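Local coordinates for protein rhamnogalacturonan endolyase YesW (Bacillus subtilis, PDB 2ZUX) that degrades rhamnogalacturonan in plant cell-wall pectin by endo-acting eliminative cleavage and needs calcium or manganese for activity, at residues A[35-40]-A[52-57]; A[293-298]-A[307-312]; A[460-465]-A[566-571]; A[491-496]-A[515-520]. All blocks are in the same frame, centred on the assembly; numbering follows the deposited sequence.

The contacts sample two parts of one monomer. Interaction 1 lies in the N-terminal beta-sheet domain, and interactions 2, 3 and 4 lie in the beta-propeller that follows. Interaction 3 is the propeller contact nearest to interaction 1, with closest atoms about 7 Å apart. Interactions 1 and 2 sit on opposite sides of the chain's centre, their own centres about 46 Å apart. Interaction 4 is nested within the long loop that interaction 3 closes, about 26 Å away between centres. Its 491-496 segment reaches bound rhamnose and includes substrate-binding residues, whereas interaction 3 holds a calcium ion. Interaction 2, about 34 Å from interaction 4 between centres, packs a blade hairpin.

Interaction 1 of 4, residues A[35-40]-A[52-57]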
loop_
_atom_site.group_PDB
_atom_site.type_symbol
_atom_site.label_atom_id
_atom_site.label_comp_id
_atom_site.label_asym_id
_atom_site.label_seq_id
_atom_site.Cartn_x
_atom_site.Cartn_y
_atom_site.Cartn_z
ATOM N N VAL A 35 16.846 18.633 -15.571
ATOM C CA VAL A 35 15.546 19.013 -16.132
ATOM C C VAL A 35 14.910 20.131 -15.308
ATOM O O VAL A 35 14.929 20.095 -14.077
ATOM C CB VAL A 35 14.601 17.783 -16.250
ATOM C CG1 VAL A 35 13.228 18.183 -16.785
ATOM C CG2 VAL A 35 15.222 16.734 -17.168
ATOM N N LEU A 36 14.394 21.144 -15.996
ATOM C CA LEU A 36 13.657 22.229 -15.367
ATOM C C LEU A 36 12.272 22.307 -15.992
ATOM O O LEU A 36 11.966 21.546 -16.913
ATOM C CB LEU A 36 14.398 23.556 -15.545
ATOM C CG LEU A 36 15.796 23.727 -14.945
ATOM C CD1 LEU A 36 16.298 25.137 -15.218
ATOM C CD2 LEU A 36 15.785 23.448 -13.462
ATOM N N PHE A 37 11.439 23.216 -15.488
ATOM C CA PHE A 37 10.048 23.305 -15.931
ATOM C C PHE A 37 9.553 24.726 -16.158
ATOM O O PHE A 37 9.908 25.650 -15.421
ATOM C CB PHE A 37 9.122 22.609 -14.931
ATOM C CG PHE A 37 9.423 21.154 -14.751
ATOM C CD1 PHE A 37 8.945 20.221 -15.664
ATOM C CD2 PHE A 37 10.205 20.718 -13.686
ATOM C CE1 PHE A 37 9.223 18.870 -15.515
ATOM C CE2 PHE A 37 10.495 19.365 -13.530
ATOM C CZ PHE A 37 10.003 18.441 -14.448
ATOM N N ASN A 38 8.713 24.879 -17.177
ATOM C CA ASN A 38 7.933 26.096 -17.356
ATOM C C ASN A 38 6.460 25.833 -17.068
ATOM O O ASN A 38 5.922 24.793 -17.458
ATOM C CB ASN A 38 8.114 26.665 -18.765
ATOM C CG ASN A 38 9.485 27.293 -18.971
ATOM O OD1 ASN A 38 10.071 27.845 -18.040
ATOM N ND2 ASN A 38 10.001 27.211 -20.197
ATOM N N VAL A 39 5.829 26.778 -16.376
ATOM C CA VAL A 39 4.422 26.664 -15.993
ATOM C C VAL A 39 3.572 27.611 -16.846
ATOM O O VAL A 39 3.877 28.805 -16.955
ATOM C CB VAL A 39 4.219 26.967 -14.488
ATOM C CG1 VAL A 39 2.779 26.692 -14.067
ATOM C CG2 VAL A 39 5.180 26.138 -13.639
ATOM N N TYR A 40 2.511 27.070 -17.439
ATOM C CA TYR A 40 1.621 27.841 -18.309
ATOM C C TYR A 40 0.194 27.854 -17.793
ATOM O O TYR A 40 -0.372 26.804 -17.474
ATOM C CB TYR A 40 1.634 27.268 -19.723
ATOM C CG TYR A 40 2.938 27.459 -20.457
ATOM C CD1 TYR A 40 3.074 28.454 -21.424
ATOM C CD2 TYR A 40 4.037 26.642 -20.191
ATOM C CE1 TYR A 40 4.276 28.634 -22.104
ATOM C CE2 TYR A 40 5.237 26.816 -20.860
ATOM C CZ TYR A 40 5.350 27.813 -21.815
ATOM O OH TYR A 40 6.541 27.983 -22.484
ATOM N N LYS A 52 12.908 24.785 -10.913
ATOM C CA LYS A 52 13.425 23.470 -10.587
ATOM C C LYS A 52 12.386 22.680 -9.799
ATOM O O LYS A 52 11.997 21.585 -10.212
ATOM C CB LYS A 52 14.746 23.576 -9.817
ATOM C CG LYS A 52 15.423 22.233 -9.583
ATOM C CD LYS A 52 16.699 22.364 -8.769
ATOM C CE LYS A 52 17.122 21.006 -8.235
ATOM N NZ LYS A 52 18.380 21.061 -7.433
ATOM N N THR A 53 11.926 23.233 -8.677
ATOM C CA THR A 53 10.970 22.532 -7.825
ATOM C C THR A 53 9.640 22.302 -8.543
ATOM O O THR A 53 9.216 23.125 -9.369
ATOM C CB THR A 53 10.742 23.254 -6.483
ATOM O OG1 THR A 53 10.095 22.361 -5.576
ATOM C CG2 THR A 53 9.890 24.504 -6.661
ATOM N N THR A 54 8.989 21.186 -8.225
ATOM C CA THR A 54 7.768 20.800 -8.935
ATOM C C THR A 54 6.476 21.235 -8.241
ATOM O O THR A 54 5.467 20.525 -8.261
ATOM C CB THR A 54 7.749 19.305 -9.372
ATOM O OG1 THR A 54 7.644 18.445 -8.237
ATOM C CG2 THR A 54 8.998 18.951 -10.160
ATOM N N ASN A 55 6.523 22.404 -7.614
ATOM C CA ASN A 55 5.311 23.091 -7.184
ATOM C C ASN A 55 5.437 24.594 -7.435
ATOM O O ASN A 55 6.546 25.137 -7.486
ATOM C CB ASN A 55 4.889 22.742 -5.741
ATOM C CG ASN A 55 5.872 23.208 -4.680
ATOM O OD1 ASN A 55 7.017 23.575 -4.956
ATOM N ND2 ASN A 55 5.427 23.154 -3.442
ATOM N N TYR A 56 4.298 25.246 -7.619
ATOM C CA TYR A 56 4.263 26.641 -8.025
ATOM C C TYR A 56 2.961 27.251 -7.545
ATOM O O TYR A 56 1.910 26.626 -7.656
ATOM C CB TYR A 56 4.353 26.724 -9.550
ATOM C CG TYR A 56 4.559 28.124 -10.082
ATOM C CD1 TYR A 56 5.841 28.644 -10.256
ATOM C CD2 TYR A 56 3.470 28.929 -10.416
ATOM C CE1 TYR A 56 6.029 29.932 -10.743
ATOM C CE2 TYR A 56 3.649 30.216 -10.905
ATOM C CZ TYR A 56 4.930 30.708 -11.062
ATOM O OH TYR A 56 5.118 31.982 -11.545
ATOM N N VAL A 57 3.027 28.464 -7.009
ATOM C CA VAL A 57 1.810 29.167 -6.607
ATOM C C VAL A 57 1.528 30.304 -7.591
ATOM O O VAL A 57 2.331 31.235 -7.722
ATOM C CB VAL A 57 1.884 29.677 -5.140
ATOM C CG1 VAL A 57 0.631 30.469 -4.768
ATOM C CG2 VAL A 57 2.063 28.511 -4.179
#
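Phe37 overlaps Thr54: its CE2 lies 3.7 Å from CG2 of Thr54, the ring and the short side chain passing at a slant. Both segments belong to the N-terminal beta-sheet domain, assigned to the E-set clan. Strand 36-41 pairs with strands 44-45 and 66-73, while strand 55-58 runs beside strand 20-24. Residues 52-54 lead from the edge next to strand 36-41 across to strand 55-58, and the gap widens accordingly, from 4.9 Å between the CA atoms of Leu36 and Lys52 to 8.0 Å between those of Val39 and Tyr56. No hydrogen bond joins 35-40 to 52-57, so side chains carry the contact. At the narrow end, CD2 of Leu36 rests on CA of Lys52 at 3.7 Å, with the aliphatic start of the lysine chain beside it. Thr54 sets OG1 between its backbone N and carbonyl carbon (chi1 69°), which turns CG2 to the phenyl ring and gives OG1 to the backbone O of Trp25. The indole of Trp25 also meets the Phe37 ring edge-to-face, tying the same two residues together from outside the segments. Lys52 O approaches the rim of that phenyl ring near its plane, 4.0 Å from CD2 of Phe37. At the wide end Val39 spans the gap with one methyl, its CG2 standing 4.1 Å from CG of Tyr56.

Interaction 2 of 4, residues A[293-298]-A[307-312]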
loop_
_atom_site.group_PDB
_atom_site.type_symbol
_atom_site.label_atom_id
_atom_site.label_comp_id
_atom_site.label_asym_id
_atom_site.label_seq_id
_atom_site.Cartn_x
_atom_site.Cartn_y
_atom_site.Cartn_z
ATOM N N MET A 293 2.905 -20.888 4.457
ATOM C CA MET A 293 3.302 -21.161 3.078
ATOM C C MET A 293 3.304 -19.886 2.258
ATOM O O MET A 293 2.476 -18.995 2.470
ATOM C CB MET A 293 2.379 -22.189 2.424
ATOM C CG MET A 293 2.386 -23.560 3.080
ATOM S SD MET A 293 1.336 -24.749 2.229
ATOM C CE MET A 293 2.233 -24.970 0.694
ATOM N N LEU A 294 4.247 -19.805 1.324
ATOM C CA LEU A 294 4.321 -18.712 0.355
ATOM C C LEU A 294 4.518 -19.310 -1.017
ATOM O O LEU A 294 5.330 -20.218 -1.179
ATOM C CB LEU A 294 5.483 -17.757 0.655
ATOM C CG LEU A 294 5.466 -16.962 1.966
ATOM C CD1 LEU A 294 6.068 -17.767 3.115
ATOM C CD2 LEU A 294 6.239 -15.668 1.798
ATOM N N VAL A 295 3.773 -18.815 -1.999
ATOM C CA VAL A 295 3.925 -19.261 -3.381
ATOM C C VAL A 295 4.092 -18.046 -4.277
ATOM O O VAL A 295 3.418 -17.030 -4.087
ATOM C CB VAL A 295 2.714 -20.107 -3.844
ATOM C CG1 VAL A 295 2.871 -20.542 -5.292
ATOM C CG2 VAL A 295 2.543 -21.348 -2.964
ATOM N N ALA A 296 5.008 -18.157 -5.236
ATOM C CA ALA A 296 5.276 -17.119 -6.214
ATOM C C ALA A 296 4.788 -17.536 -7.592
ATOM O O ALA A 296 4.909 -18.708 -7.977
ATOM C CB ALA A 296 6.749 -16.808 -6.256
ATOM N N TYR A 297 4.236 -16.566 -8.314
ATOM C CA TYR A 297 3.723 -16.760 -9.665
ATOM C C TYR A 297 4.202 -15.659 -10.595
ATOM O O TYR A 297 4.459 -14.537 -10.161
ATOM C CB TYR A 297 2.195 -16.692 -9.681
ATOM C CG TYR A 297 1.459 -17.648 -8.775
ATOM C CD1 TYR A 297 0.937 -18.832 -9.276
ATOM C CD2 TYR A 297 1.243 -17.346 -7.428
ATOM C CE1 TYR A 297 0.234 -19.706 -8.459
ATOM C CE2 TYR A 297 0.537 -18.212 -6.605
ATOM C CZ TYR A 297 0.037 -19.392 -7.131
ATOM O OH TYR A 297 -0.669 -20.247 -6.319
ATOM N N ASN A 298 4.280 -15.982 -11.885
ATOM C CA ASN A 298 4.356 -14.968 -12.924
ATOM C C ASN A 298 3.082 -14.963 -13.751
ATOM O O ASN A 298 2.432 -16.000 -13.910
ATOM C CB ASN A 298 5.572 -15.199 -13.834
ATOM C CG ASN A 298 6.837 -14.625 -13.256
ATOM O OD1 ASN A 298 6.788 -13.740 -12.406
ATOM N ND2 ASN A 298 7.983 -15.114 -13.719
ATOM N N LEU A 307 6.285 -20.344 -9.698
ATOM C CA LEU A 307 7.742 -20.230 -9.680
ATOM C C LEU A 307 8.387 -21.023 -8.553
ATOM O O LEU A 307 9.402 -21.692 -8.757
ATOM C CB LEU A 307 8.164 -18.766 -9.556
ATOM C CG LEU A 307 7.606 -17.783 -10.587
ATOM C CD1 LEU A 307 8.091 -16.393 -10.245
ATOM C CD2 LEU A 307 7.996 -18.164 -12.020
ATOM N N TRP A 308 7.817 -20.923 -7.354
ATOM C CA TRP A 308 8.328 -21.640 -6.190
ATOM C C TRP A 308 7.321 -21.669 -5.065
ATOM O O TRP A 308 6.335 -20.930 -5.091
ATOM C CB TRP A 308 9.669 -21.064 -5.704
ATOM C CG TRP A 308 9.785 -19.568 -5.440
ATOM C CD1 TRP A 308 10.532 -18.685 -6.160
ATOM C CD2 TRP A 308 9.229 -18.807 -4.338
ATOM N NE1 TRP A 308 10.472 -17.434 -5.604
ATOM C CE2 TRP A 308 9.680 -17.476 -4.489
ATOM C CE3 TRP A 308 8.401 -19.120 -3.247
ATOM C CZ2 TRP A 308 9.321 -16.453 -3.603
ATOM C CZ3 TRP A 308 8.043 -18.090 -2.363
ATOM C CH2 TRP A 308 8.505 -16.779 -2.551
ATOM N N THR A 309 7.596 -22.529 -4.089
ATOM C CA THR A 309 6.816 -22.674 -2.869
ATOM C C THR A 309 7.769 -22.730 -1.679
ATOM O O THR A 309 8.786 -23.420 -1.738
ATOM C CB THR A 309 6.009 -23.989 -2.902
ATOM O OG1 THR A 309 5.109 -23.968 -4.011
ATOM C CG2 THR A 309 5.198 -24.189 -1.621
ATOM N N LEU A 310 7.462 -21.984 -0.619
ATOM C CA LEU A 310 8.076 -22.202 0.689
ATOM C C LEU A 310 6.994 -22.751 1.607
ATOM O O LEU A 310 5.923 -22.157 1.731
ATOM C CB LEU A 310 8.661 -20.915 1.270
ATOM C CG LEU A 310 9.335 -21.105 2.639
ATOM C CD1 LEU A 310 10.490 -22.103 2.578
ATOM C CD2 LEU A 310 9.830 -19.787 3.167
ATOM N N ASP A 311 7.271 -23.884 2.239
ATOM C CA ASP A 311 6.304 -24.564 3.080
ATOM C C ASP A 311 6.981 -24.917 4.401
ATOM O O ASP A 311 7.900 -25.738 4.424
ATOM C CB ASP A 311 5.810 -25.817 2.345
ATOM C CG ASP A 311 4.754 -26.600 3.113
ATOM O OD1 ASP A 311 4.523 -26.355 4.315
ATOM O OD2 ASP A 311 4.148 -27.494 2.485
ATOM N N SER A 312 6.556 -24.289 5.495
ATOM C CA SER A 312 7.193 -24.516 6.791
ATOM C C SER A 312 7.048 -25.955 7.291
ATOM O O SER A 312 7.810 -26.385 8.159
ATOM C CB SER A 312 6.646 -23.545 7.836
ATOM O OG SER A 312 5.292 -23.823 8.140
#
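Ala296 presses its CB over the face of the Trp308 indole, 3.7 Å from the centroid of the six-membered ring. This is the tight part: a CH-pi contact flanked by CB of Leu294, which meets the indole edge at CZ3 (4.0 Å). Leu294 and Leu310 exchange a pair of backbone hydrogen bonds, 2.8 Å from Leu310 N to Leu294 O. Trp308 NE1 is held by the backbone O of His350, a residue that binds calcium. An alanine in place of Trp308 would probably leave the Ala296 methyl without its aromatic cover and the His350 carbonyl without its donor. The solvent side is the rim, where Leu307 is exposed and Met293 and Thr309 partly so. Met293 lies alongside the buried Asp311, and its bent end (chi3 68°) brings CE to 3.8 Å from CG2 of Thr309. The strands run antiparallel (176°), forming the hairpin 293-300/303-311 that makes the outer two strands of a four-stranded beta-propeller blade.

Interaction 3 of 4, residues A[460-465]-A[566-571]. With CA (calcium ion), chain F.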
loop_
_atom_site.group_PDB
_atom_site.type_symbol
_atom_site.label_atom_id
_atom_site.label_comp_id
_atom_site.label_asym_id
_atom_site.label_seq_id
_atom_site.Cartn_x
_atom_site.Cartn_y
_atom_site.Cartn_z
ATOM N N GLY A 460 5.929 20.732 3.775
ATOM C CA GLY A 460 7.043 21.024 2.890
ATOM C C GLY A 460 8.404 20.539 3.341
ATOM O O GLY A 460 9.350 20.582 2.559
ATOM N N ASP A 461 8.522 20.081 4.585
ATOM C CA ASP A 461 9.828 19.655 5.080
ATOM C C ASP A 461 10.062 18.159 4.879
ATOM O O ASP A 461 9.129 17.402 4.588
ATOM C CB ASP A 461 10.085 20.121 6.525
ATOM C CG ASP A 461 9.348 19.296 7.578
ATOM O OD1 ASP A 461 8.930 18.140 7.310
ATOM O OD2 ASP A 461 9.223 19.798 8.709
ATOM N N LEU A 462 11.317 17.745 5.015
ATOM C CA LEU A 462 11.715 16.368 4.760
ATOM C C LEU A 462 11.403 15.418 5.916
ATOM O O LEU A 462 11.535 14.205 5.755
ATOM C CB LEU A 462 13.200 16.311 4.380
ATOM C CG LEU A 462 13.587 17.017 3.072
ATOM C CD1 LEU A 462 15.102 17.066 2.941
ATOM C CD2 LEU A 462 12.972 16.317 1.859
ATOM N N LEU A 463 10.970 15.954 7.054
ATOM C CA LEU A 463 10.468 15.108 8.140
ATOM C C LEU A 463 9.143 14.495 7.699
ATOM O O LEU A 463 8.481 15.022 6.793
ATOM C CB LEU A 463 10.291 15.914 9.430
ATOM C CG LEU A 463 11.553 16.576 9.996
ATOM C CD1 LEU A 463 11.193 17.400 11.217
ATOM C CD2 LEU A 463 12.616 15.535 10.352
ATOM N N ARG A 464 8.755 13.389 8.322
ATOM C CA ARG A 464 7.495 12.754 7.983
ATOM C C ARG A 464 6.449 13.072 9.030
ATOM O O ARG A 464 6.725 13.047 10.239
ATOM C CB ARG A 464 7.674 11.246 7.795
ATOM C CG ARG A 464 6.622 10.629 6.891
ATOM C CD ARG A 464 6.959 9.220 6.475
ATOM N NE ARG A 464 6.095 8.776 5.380
ATOM C CZ ARG A 464 5.998 7.514 4.964
ATOM N NH1 ARG A 464 6.705 6.556 5.558
ATOM N NH2 ARG A 464 5.196 7.207 3.948
ATOM N N GLU A 465 5.246 13.380 8.553
ATOM C CA GLU A 465 4.111 13.674 9.415
ATOM C C GLU A 465 3.390 12.364 9.770
ATOM O O GLU A 465 3.817 11.285 9.352
ATOM C CB GLU A 465 3.192 14.694 8.734
ATOM C CG GLU A 465 3.794 16.119 8.631
ATOM C CD GLU A 465 5.039 16.211 7.744
ATOM O OE1 GLU A 465 4.918 16.084 6.506
ATOM O OE2 GLU A 465 6.158 16.443 8.278
ATOM N N PHE A 566 15.269 4.389 -0.136
ATOM C CA PHE A 566 16.349 5.260 0.305
ATOM C C PHE A 566 15.869 6.036 1.529
ATOM O O PHE A 566 14.662 6.105 1.805
ATOM C CB PHE A 566 16.747 6.226 -0.825
ATOM C CG PHE A 566 15.615 7.094 -1.294
ATOM C CD1 PHE A 566 15.403 8.352 -0.734
ATOM C CD2 PHE A 566 14.722 6.632 -2.256
ATOM C CE1 PHE A 566 14.340 9.149 -1.141
ATOM C CE2 PHE A 566 13.649 7.430 -2.668
ATOM C CZ PHE A 566 13.458 8.683 -2.102
ATOM N N PHE A 567 16.807 6.620 2.270
ATOM C CA PHE A 567 16.452 7.459 3.394
ATOM C C PHE A 567 15.959 8.807 2.883
ATOM O O PHE A 567 16.724 9.585 2.303
ATOM C CB PHE A 567 17.621 7.653 4.364
ATOM C CG PHE A 567 17.336 8.672 5.429
ATOM C CD1 PHE A 567 16.409 8.396 6.432
ATOM C CD2 PHE A 567 17.971 9.910 5.420
ATOM C CE1 PHE A 567 16.108 9.340 7.402
ATOM C CE2 PHE A 567 17.685 10.856 6.397
ATOM C CZ PHE A 567 16.752 10.565 7.394
ATOM N N LEU A 568 14.668 9.056 3.074
ATOM C CA LEU A 568 14.052 10.334 2.766
ATOM C C LEU A 568 13.816 11.003 4.107
ATOM O O LEU A 568 12.990 10.560 4.897
ATOM C CB LEU A 568 12.736 10.125 2.014
ATOM C CG LEU A 568 12.127 11.318 1.268
ATOM C CD1 LEU A 568 10.913 10.862 0.454
ATOM C CD2 LEU A 568 11.740 12.455 2.211
ATOM N N GLY A 569 14.569 12.054 4.383
ATOM C CA GLY A 569 14.432 12.721 5.665
ATOM C C GLY A 569 15.450 13.811 5.842
ATOM O O GLY A 569 16.201 14.129 4.913
ATOM N N ASP A 570 15.475 14.388 7.037
ATOM C CA ASP A 570 16.392 15.478 7.323
ATOM C C ASP A 570 17.829 15.002 7.207
ATOM O O ASP A 570 18.187 13.958 7.746
ATOM C CB ASP A 570 16.138 16.057 8.707
ATOM C CG ASP A 570 16.971 17.287 8.972
ATOM O OD1 ASP A 570 16.621 18.358 8.435
ATOM O OD2 ASP A 570 17.980 17.169 9.688
ATOM N N GLY A 571 18.643 15.780 6.496
ATOM C CA GLY A 571 20.049 15.448 6.298
ATOM C C GLY A 571 20.305 14.396 5.239
ATOM O O GLY A 571 21.430 13.918 5.104
HETATM CA CA CA F . 7.311 16.866 6.163
HETATM O O HOH W 1 11.111 11.698 6.395
HETATM O O HOH W 2 6.640 16.253 3.876
#
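Leu462 meets Gly569 through its backbone: its carbonyl O receives a CA-H...O contact from Gly569 CA at 3.3 Å, nearly straight at the hydrogen (176°). The same oxygen is gripped by a water, 2.6 Å away, whose second proton goes to Leu568 O. No direct hydrogen bond links the segments, so this water is their polar bridge. On the apolar side, CD2 of Leu462 and CD2 of Leu568 touch at 4.1 Å, the two side chains crossing at about a right angle, while CB and CD1 of Leu462 lie against Gly569 O. CD2 of Leu463 lies beside CB of Asp570 at 3.9 Å. A CB on Gly569 would run into CZ of Phe567, whose ring carries the Gly569 N over one face. The 460-465 loop joins the first two strands, 454-456 and 465-468, of a beta-propeller blade, and it is shaped by a calcium ion. Asp461 binds the ion through both O and OD1, the latter at 2.4 Å. Leu463 O adds a bond of 2.3 Å, so the residue after Leu462 is fixed as well. Glu465 chelates with both carboxylate oxygens, and a water and OD1 of Asp459 bring the ion to seven donor atoms. In the next shell Lys474 pairs with Asp461 OD2 and hydrogen-bonds Glu465 OE2, which would probably offset part of the site's negative charge. Asp420, a ligand of a second calcium, accepts a hydrogen bond from Asp570 N on its OD2.

Interaction 4 of 4, residues A[491-496]-A[515-520]; sequences AAANNG and VVWRTE. With RAM (alpha-L-rhamnopyranose), chain N; RAM (alpha-L-rhamnopyranose), chain M.
Arg518 turns one face of its guanidinium to Ala492, whose CB stands 3.6 Å above the plane, nearer the rim than the centre. Asn494 comes at the edge of that group, its amide tilted only 16° from the guanidinium plane and its chain antiparallel to the arginine's. Asn494 ND2 and Arg518 NE, two donors, lie 2.8 Å apart without a hydrogen bond; Asn494 OD1 is bonded to Thr502 OG1. Arg518 places CG between its backbone N and carbonyl carbon (chi1 62°) and extends to NE, where a turn (chi4 102°) swings NH2 to Ala493 O, a weak bond of 3.1 Å. An alanine in place of Arg518 would probably leave the Ala492 methyl uncovered on this side and Ala493 O without its NH2 donor. Strand 514-519 lies inside a branched antiparallel sheet with 503-505, 524-528 and, beyond it, 91-95, consistent with a propeller closed by its N-terminal strand; the weakly bonded 491-492 pairs with its C-terminal part. Ala492 N bonds to Arg518 O at 2.9 Å, and a water links Ala492 O to Arg518 N. Next along the strand, Trp517 packs CB against CB of Ala491 at 3.7 Å, and Ser469 O takes its indole N-H. From Asn494 on, the segment lines a rhamnose pocket with Asn115 and Asp135, Gly496 N lying 3.0 Å from the sugar's O5. A second rhamnose, in a neighbouring pocket, gives a weak bond from O1 to Asn495 O (3.4 Å).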
loop_
_atom_site.group_PDB
_atom_site.type_symbol
_atom_site.label_atom_id
_atom_site.label_comp_id
_atom_site.label_asym_id
_atom_site.label_seq_id
_atom_site.Cartn_x
_atom_site.Cartn_y
_atom_site.Cartn_z
ATOM N N ALA A 491 -14.972 13.325 6.075
ATOM C CA ALA A 491 -14.249 12.138 5.616
ATOM C C ALA A 491 -14.100 11.172 6.782
ATOM O O ALA A 491 -14.019 11.591 7.942
ATOM C CB ALA A 491 -12.890 12.521 5.060
ATOM N N ALA A 492 -14.065 9.880 6.469
ATOM C CA ALA A 492 -13.957 8.855 7.490
ATOM C C ALA A 492 -12.882 7.858 7.120
ATOM O O ALA A 492 -12.657 7.573 5.949
ATOM C CB ALA A 492 -15.285 8.140 7.673
ATOM N N ALA A 493 -12.224 7.342 8.145
ATOM C CA ALA A 493 -11.292 6.244 8.002
ATOM C C ALA A 493 -12.034 4.917 8.107
ATOM O O ALA A 493 -13.241 4.880 8.375
ATOM C CB ALA A 493 -10.200 6.351 9.056
ATOM N N ASN A 494 -11.301 3.826 7.908
ATOM C CA ASN A 494 -11.886 2.488 7.802
ATOM C C ASN A 494 -11.316 1.531 8.842
ATOM O O ASN A 494 -10.330 1.829 9.522
ATOM C CB ASN A 494 -11.616 1.869 6.408
ATOM C CG ASN A 494 -11.910 2.805 5.250
ATOM O OD1 ASN A 494 -11.209 2.785 4.233
ATOM N ND2 ASN A 494 -12.938 3.617 5.387
ATOM N N ASN A 495 -11.930 0.359 8.925
ATOM C CA ASN A 495 -11.378 -0.781 9.657
ATOM C C ASN A 495 -11.352 -0.595 11.164
ATOM O O ASN A 495 -10.415 -1.007 11.843
ATOM C CB ASN A 495 -10.010 -1.209 9.089
ATOM C CG ASN A 495 -10.086 -1.580 7.620
ATOM O OD1 ASN A 495 -9.238 -1.164 6.805
ATOM N ND2 ASN A 495 -11.081 -2.362 7.268
ATOM N N GLY A 496 -12.411 0.021 11.686
ATOM C CA GLY A 496 -12.612 0.085 13.128
ATOM C C GLY A 496 -11.441 0.749 13.818
ATOM O O GLY A 496 -11.028 1.843 13.448
ATOM N N VAL A 515 -3.995 11.553 0.162
ATOM C CA VAL A 515 -4.818 10.669 0.979
ATOM C C VAL A 515 -6.170 10.513 0.316
ATOM O O VAL A 515 -6.783 11.496 -0.109
ATOM C CB VAL A 515 -5.039 11.204 2.397
ATOM C CG1 VAL A 515 -5.685 10.131 3.263
ATOM C CG2 VAL A 515 -3.738 11.656 3.013
ATOM N N VAL A 516 -6.627 9.269 0.228
ATOM C CA VAL A 516 -7.963 8.967 -0.245
ATOM C C VAL A 516 -8.767 8.497 0.962
ATOM O O VAL A 516 -8.456 7.450 1.541
ATOM C CB VAL A 516 -7.952 7.867 -1.323
ATOM C CG1 VAL A 516 -9.369 7.628 -1.860
ATOM C CG2 VAL A 516 -6.985 8.232 -2.451
ATOM N N TRP A 517 -9.772 9.285 1.363
ATOM C CA TRP A 517 -10.718 8.882 2.410
ATOM C C TRP A 517 -12.110 8.809 1.806
ATOM O O TRP A 517 -12.471 9.631 0.966
ATOM C CB TRP A 517 -10.786 9.907 3.546
ATOM C CG TRP A 517 -9.699 9.891 4.581
ATOM C CD1 TRP A 517 -9.451 8.926 5.515
ATOM C CD2 TRP A 517 -8.768 10.947 4.838
ATOM N NE1 TRP A 517 -8.395 9.304 6.322
ATOM C CE2 TRP A 517 -7.963 10.543 5.927
ATOM C CE3 TRP A 517 -8.528 12.191 4.241
ATOM C CZ2 TRP A 517 -6.936 11.349 6.436
ATOM C CZ3 TRP A 517 -7.512 12.988 4.743
ATOM C CH2 TRP A 517 -6.725 12.561 5.826
ATOM N N ARG A 518 -12.907 7.852 2.251
ATOM C CA ARG A 518 -14.323 7.834 1.899
ATOM C C ARG A 518 -15.067 8.931 2.656
ATOM O O ARG A 518 -14.621 9.384 3.715
ATOM C CB ARG A 518 -14.941 6.483 2.250
ATOM C CG ARG A 518 -14.890 6.148 3.725
ATOM C CD ARG A 518 -15.760 4.957 4.053
ATOM N NE ARG A 518 -15.588 4.552 5.441
ATOM C CZ ARG A 518 -16.439 4.841 6.417
ATOM N NH1 ARG A 518 -17.534 5.548 6.155
ATOM N NH2 ARG A 518 -16.196 4.423 7.654
ATOM N N THR A 519 -16.206 9.358 2.115
ATOM C CA THR A 519 -17.158 10.139 2.898
ATOM C C THR A 519 -17.834 9.204 3.898
ATOM O O THR A 519 -17.792 7.981 3.744
ATOM C CB THR A 519 -18.228 10.781 2.006
ATOM O OG1 THR A 519 -18.916 9.757 1.281
ATOM C CG2 THR A 519 -17.603 11.760 1.026
ATOM N N GLU A 520 -18.468 9.777 4.915
ATOM C CA GLU A 520 -19.109 8.977 5.962
ATOM C C GLU A 520 -20.133 7.986 5.399
ATOM O O GLU A 520 -20.221 6.842 5.862
ATOM C CB GLU A 520 -19.737 9.889 7.026
ATOM C CG GLU A 520 -18.695 10.707 7.793
ATOM C CD GLU A 520 -19.286 11.827 8.637
ATOM O OE1 GLU A 520 -20.488 11.761 8.977
ATOM O OE2 GLU A 520 -18.532 12.772 8.969
HETATM C C1 RAM N . -15.563 -2.157 11.104
HETATM C C2 RAM N . -15.309 -2.763 9.712
HETATM C C3 RAM N . -15.474 -1.760 8.566
HETATM C C4 RAM N . -14.807 -0.439 8.925
HETATM C C5 RAM N . -15.499 0.103 10.171
HETATM C C6 RAM N . -14.959 1.468 10.559
HETATM O O1 RAM N . -16.894 -2.397 11.499
HETATM O O2 RAM N . -14.015 -3.327 9.682
HETATM O O3 RAM N . -14.946 -2.286 7.368
HETATM O O4 RAM N . -14.793 0.504 7.865
HETATM O O5 RAM N . -15.259 -0.776 11.258
HETATM C C1 RAM M . -10.635 -5.255 11.735
HETATM C C2 RAM M . -9.632 -5.079 12.873
HETATM C C3 RAM M . -9.989 -3.868 13.743
HETATM C C4 RAM M . -11.443 -3.939 14.217
HETATM C C5 RAM M . -12.371 -4.134 13.016
HETATM C C6 RAM M . -13.807 -4.342 13.483
HETATM O O1 RAM M . -10.450 -4.249 10.764
HETATM O O2 RAM M . -9.641 -6.265 13.641
HETATM O O3 RAM M . -9.122 -3.777 14.857
HETATM O O4 RAM M . -11.767 -2.771 14.950
HETATM O O5 RAM M . -11.968 -5.250 12.223
HETATM O O HOH W 3 -11.322 6.153 4.161
#